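Local coordinates for protein ElaA (Escherichia coli, PDB 5Z6N), which probably transfers an acetyl group from acetyl coenzyme A to an amine, as an N-acetyltransferase of the GNAT fold, at residues 116-130 and 142-149. Residues are numbered along the deposited sequence; the frame is centred on the assembly and turned at random.
Sequences AQAHLQNFYQSFGFI and PHIGMARE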
loop_
_atom_site.group_PDB
_atom_site.type_symbol
_atom_site.label_atom_id
_atom_site.label_comp_id
_atom_site.label_asym_id
_atom_site.label_seq_id
_atom_site.Cartn_x
_atom_site.Cartn_y
_atom_site.Cartn_z
ATOM N N ALA B 116 14.726 -14.493 -2.247
ATOM C CA ALA B 116 14.487 -14.885 -0.870
ATOM C C ALA B 116 15.511 -14.225 0.036
ATOM O O ALA B 116 16.398 -13.492 -0.411
ATOM C CB ALA B 116 14.548 -16.409 -0.714
ATOM N N GLN B 117 15.367 -14.493 1.327
ATOM C CA GLN B 117 16.396 -14.205 2.306
ATOM C C GLN B 117 17.419 -15.336 2.322
ATOM O O GLN B 117 17.177 -16.435 1.816
ATOM C CB GLN B 117 15.779 -14.052 3.691
ATOM C CG GLN B 117 14.668 -13.015 3.775
ATOM C CD GLN B 117 15.190 -11.603 3.964
ATOM O OE1 GLN B 117 15.583 -10.945 3.011
ATOM N NE2 GLN B 117 15.194 -11.134 5.200
ATOM N N ALA B 118 18.578 -15.057 2.914
ATOM C CA ALA B 118 19.540 -16.128 3.133
ATOM C C ALA B 118 19.055 -17.081 4.218
ATOM O O ALA B 118 19.140 -18.303 4.059
ATOM C CB ALA B 118 20.909 -15.557 3.495
ATOM N N HIS B 119 18.526 -16.542 5.322
ATOM C CA HIS B 119 18.149 -17.400 6.440
ATOM C C HIS B 119 16.956 -18.286 6.110
ATOM O O HIS B 119 16.761 -19.309 6.774
ATOM C CB HIS B 119 17.873 -16.562 7.701
ATOM C CG HIS B 119 16.619 -15.742 7.638
ATOM N ND1 HIS B 119 16.493 -14.630 6.833
ATOM C CD2 HIS B 119 15.437 -15.872 8.286
ATOM C CE1 HIS B 119 15.287 -14.111 6.989
ATOM N NE2 HIS B 119 14.625 -14.848 7.863
ATOM N N LEU B 120 16.173 -17.940 5.087
ATOM C CA LEU B 120 15.048 -18.758 4.651
ATOM C C LEU B 120 15.438 -19.811 3.620
ATOM O O LEU B 120 14.552 -20.423 3.015
ATOM C CB LEU B 120 13.943 -17.878 4.059
ATOM C CG LEU B 120 13.426 -16.644 4.793
ATOM C CD1 LEU B 120 12.532 -15.851 3.850
ATOM C CD2 LEU B 120 12.681 -17.026 6.061
ATOM N N GLN B 121 16.736 -20.040 3.408
ATOM C CA GLN B 121 17.170 -20.851 2.273
ATOM C C GLN B 121 16.774 -22.316 2.432
ATOM O O GLN B 121 16.268 -22.931 1.486
ATOM C CB GLN B 121 18.682 -20.716 2.093
ATOM C CG GLN B 121 19.269 -21.571 0.995
ATOM C CD GLN B 121 20.704 -21.206 0.704
ATOM O OE1 GLN B 121 21.094 -20.045 0.822
ATOM N NE2 GLN B 121 21.508 -22.201 0.332
ATOM N N ASN B 122 16.996 -22.894 3.616
ATOM C CA ASN B 122 16.709 -24.311 3.820
ATOM C C ASN B 122 15.220 -24.623 3.749
ATOM O O ASN B 122 14.854 -25.780 3.515
ATOM C CB ASN B 122 17.266 -24.776 5.166
ATOM C CG ASN B 122 18.705 -25.229 5.072
ATOM O OD1 ASN B 122 19.576 -24.704 5.764
ATOM N ND2 ASN B 122 18.966 -26.204 4.209
ATOM N N PHE B 123 14.358 -23.623 3.953
ATOM C CA PHE B 123 12.916 -23.840 3.895
ATOM C C PHE B 123 12.422 -23.860 2.454
ATOM O O PHE B 123 11.500 -24.612 2.123
ATOM C CB PHE B 123 12.197 -22.764 4.721
ATOM C CG PHE B 123 10.713 -22.646 4.443
ATOM C CD1 PHE B 123 9.805 -23.375 5.186
ATOM C CD2 PHE B 123 10.229 -21.759 3.492
ATOM C CE1 PHE B 123 8.446 -23.271 4.956
ATOM C CE2 PHE B 123 8.869 -21.642 3.260
ATOM C CZ PHE B 123 7.976 -22.399 3.996
ATOM N N TYR B 124 13.020 -23.044 1.587
ATOM C CA TYR B 124 12.677 -23.089 0.171
ATOM C C TYR B 124 13.345 -24.258 -0.539
ATOM O O TYR B 124 12.805 -24.761 -1.530
ATOM C CB TYR B 124 13.057 -21.775 -0.516
ATOM C CG TYR B 124 12.259 -20.583 -0.044
ATOM C CD1 TYR B 124 10.880 -20.543 -0.198
ATOM C CD2 TYR B 124 12.884 -19.493 0.549
ATOM C CE1 TYR B 124 10.143 -19.452 0.232
ATOM C CE2 TYR B 124 12.157 -18.399 0.980
ATOM C CZ TYR B 124 10.786 -18.381 0.819
ATOM O OH TYR B 124 10.058 -17.291 1.245
ATOM N N GLN B 125 14.514 -24.696 -0.061
ATOM C CA GLN B 125 15.134 -25.896 -0.613
ATOM C C GLN B 125 14.323 -27.151 -0.318
ATOM O O GLN B 125 14.520 -28.169 -0.990
ATOM C CB GLN B 125 16.555 -26.064 -0.074
ATOM C CG GLN B 125 17.586 -25.196 -0.768
ATOM C CD GLN B 125 18.952 -25.258 -0.109
ATOM O OE1 GLN B 125 19.940 -24.771 -0.657
ATOM N NE2 GLN B 125 19.017 -25.863 1.067
ATOM N N SER B 126 13.424 -27.105 0.665
ATOM C CA SER B 126 12.531 -28.222 0.944
ATOM C C SER B 126 11.333 -28.262 0.004
ATOM O O SER B 126 10.497 -29.165 0.126
ATOM C CB SER B 126 12.043 -28.164 2.395
ATOM O OG SER B 126 10.784 -27.522 2.489
ATOM N N PHE B 127 11.228 -27.308 -0.919
ATOM C CA PHE B 127 10.182 -27.296 -1.932
ATOM C C PHE B 127 10.726 -27.518 -3.336
ATOM O O PHE B 127 9.962 -27.447 -4.304
ATOM C CB PHE B 127 9.408 -25.977 -1.880
ATOM C CG PHE B 127 8.570 -25.816 -0.648
ATOM C CD1 PHE B 127 7.277 -26.307 -0.609
ATOM C CD2 PHE B 127 9.073 -25.174 0.469
ATOM C CE1 PHE B 127 6.504 -26.165 0.522
ATOM C CE2 PHE B 127 8.304 -25.028 1.605
ATOM C CZ PHE B 127 7.017 -25.524 1.630
ATOM N N GLY B 128 12.025 -27.778 -3.474
ATOM C CA GLY B 128 12.625 -28.028 -4.766
ATOM C C GLY B 128 13.462 -26.900 -5.325
ATOM O O GLY B 128 13.961 -27.022 -6.450
ATOM N N PHE B 129 13.622 -25.806 -4.588
ATOM C CA PHE B 129 14.468 -24.712 -5.033
ATOM C C PHE B 129 15.931 -25.014 -4.744
ATOM O O PHE B 129 16.268 -25.708 -3.780
ATOM C CB PHE B 129 14.078 -23.407 -4.336
ATOM C CG PHE B 129 12.724 -22.884 -4.722
ATOM C CD1 PHE B 129 11.576 -23.385 -4.130
ATOM C CD2 PHE B 129 12.603 -21.874 -5.662
ATOM C CE1 PHE B 129 10.327 -22.898 -4.480
ATOM C CE2 PHE B 129 11.358 -21.383 -6.018
ATOM C CZ PHE B 129 10.218 -21.899 -5.426
ATOM N N ILE B 130 16.806 -24.485 -5.593
ATOM C CA ILE B 130 18.238 -24.498 -5.314
ATOM C C ILE B 130 18.783 -23.104 -5.599
ATOM O O ILE B 130 18.290 -22.422 -6.509
ATOM C CB ILE B 130 18.977 -25.572 -6.132
ATOM C CG1 ILE B 130 18.519 -25.572 -7.594
ATOM C CG2 ILE B 130 18.778 -26.945 -5.497
ATOM C CD1 ILE B 130 19.269 -26.560 -8.485
ATOM N N PRO B 142 20.890 -10.233 3.651
ATOM C CA PRO B 142 21.396 -11.353 2.864
ATOM C C PRO B 142 20.324 -12.028 2.015
ATOM O O PRO B 142 19.334 -12.531 2.547
ATOM C CB PRO B 142 21.923 -12.301 3.940
ATOM C CG PRO B 142 22.334 -11.386 5.088
ATOM C CD PRO B 142 21.723 -10.021 4.843
ATOM N N HIS B 143 20.528 -12.018 0.699
ATOM C CA HIS B 143 19.607 -12.611 -0.258
ATOM C C HIS B 143 20.324 -13.643 -1.116
ATOM O O HIS B 143 21.528 -13.541 -1.371
ATOM C CB HIS B 143 18.980 -11.556 -1.185
ATOM C CG HIS B 143 18.065 -10.599 -0.490
ATOM N ND1 HIS B 143 16.948 -10.068 -1.099
ATOM C CD2 HIS B 143 18.104 -10.062 0.754
ATOM C CE1 HIS B 143 16.329 -9.261 -0.257
ATOM N NE2 HIS B 143 17.013 -9.237 0.874
ATOM N N ILE B 144 19.564 -14.639 -1.563
ATOM C CA ILE B 144 20.016 -15.580 -2.577
ATOM C C ILE B 144 18.884 -15.755 -3.579
ATOM O O ILE B 144 17.706 -15.793 -3.204
ATOM C CB ILE B 144 20.445 -16.938 -1.972
ATOM C CG1 ILE B 144 21.421 -17.661 -2.897
ATOM C CG2 ILE B 144 19.254 -17.830 -1.675
ATOM C CD1 ILE B 144 22.832 -17.198 -2.729
ATOM N N GLY B 145 19.237 -15.801 -4.859
ATOM C CA GLY B 145 18.265 -16.133 -5.880
ATOM C C GLY B 145 18.125 -17.640 -5.991
ATOM O O GLY B 145 19.108 -18.382 -5.972
ATOM N N MET B 146 16.879 -18.092 -6.091
ATOM C CA MET B 146 16.568 -19.510 -6.101
ATOM C C MET B 146 15.557 -19.797 -7.198
ATOM O O MET B 146 14.791 -18.924 -7.612
ATOM C CB MET B 146 16.026 -19.969 -4.738
ATOM C CG MET B 146 16.984 -19.704 -3.589
ATOM S SD MET B 146 16.353 -20.181 -1.973
ATOM C CE MET B 146 16.903 -21.882 -1.905
ATOM N N ALA B 147 15.567 -21.040 -7.674
ATOM C CA ALA B 147 14.641 -21.449 -8.714
ATOM C C ALA B 147 14.364 -22.938 -8.578
ATOM O O ALA B 147 15.200 -23.706 -8.098
ATOM C CB ALA B 147 15.176 -21.123 -10.113
ATOM N N ARG B 148 13.169 -23.334 -9.010
ATOM C CA ARG B 148 12.718 -24.715 -8.944
ATOM C C ARG B 148 12.555 -25.280 -10.347
ATOM O O ARG B 148 12.106 -24.576 -11.256
ATOM C CB ARG B 148 11.386 -24.823 -8.198
ATOM C CG ARG B 148 10.861 -26.241 -8.077
ATOM C CD ARG B 148 9.580 -26.291 -7.270
ATOM N NE ARG B 148 9.067 -27.652 -7.152
ATOM C CZ ARG B 148 8.228 -28.216 -8.014
ATOM N NH1 ARG B 148 7.819 -29.462 -7.823
ATOM N NH2 ARG B 148 7.791 -27.535 -9.064
ATOM N N GLU B 149 12.928 -26.547 -10.514
ATOM C CA GLU B 149 12.581 -27.311 -11.707
ATOM C C GLU B 149 13.050 -26.650 -12.998
ATOM O O GLU B 149 14.035 -27.071 -13.598
ATOM C CB GLU B 149 11.064 -27.522 -11.748
ATOM C CG GLU B 149 10.507 -27.957 -13.093
ATOM C CD GLU B 149 9.366 -28.948 -12.958
ATOM O OE1 GLU B 149 8.770 -29.022 -11.865
ATOM O OE2 GLU B 149 9.076 -29.649 -13.948
HETATM O O HOH W 1 16.362 -11.645 -3.032
#
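The C-terminal beta hairpin of the GNAT fold, strands 129-131 and 143-148, meets the short helix 121-124 here. Strand 143-148 also pairs with strand 112-117 through backbone hydrogen bonds of Met146 with Leu114 and Arg148 with Val112; the Ala116 end is weakly bonded. Two reciprocal hydrogen bonds set the hairpin register: Ile130 N to Ala147 O (3.1 Å, 159° at the hydrogen) and Ala147 N to Ile130 O. Between hairpin and helix lies Met146, the residue with most surface buried across the contact. Its chain runs straight through CG to SD, then bends at the last torsion, which turns CE toward Gln125 CG (3.6 Å) and Gln121 O; SD lies 3.9 Å from Tyr124 CB and meets that ring obliquely, a Met-aromatic contact. One face of the Phe129 ring receives Arg148 CB, 4.0 Å from the centroid and 6° off the normal, a CH-pi contact; the ring edge meets the backbone of Met146 and Ala147. An alanine in place of Phe129 would probably open a gap along that backbone and leave Arg148 CB without the ring face it packs on. The extended Arg148 chain carries NE to Phe127 O (3.0 Å), a bond weak because bent, 127° at the hydrogen, with the oxygen at the guanidinium edge. Ala118 N binds Pro142 O at 2.7 Å. Backbone bonds thus hold both ends, while thioether and aromatic surfaces make the apolar contacts between.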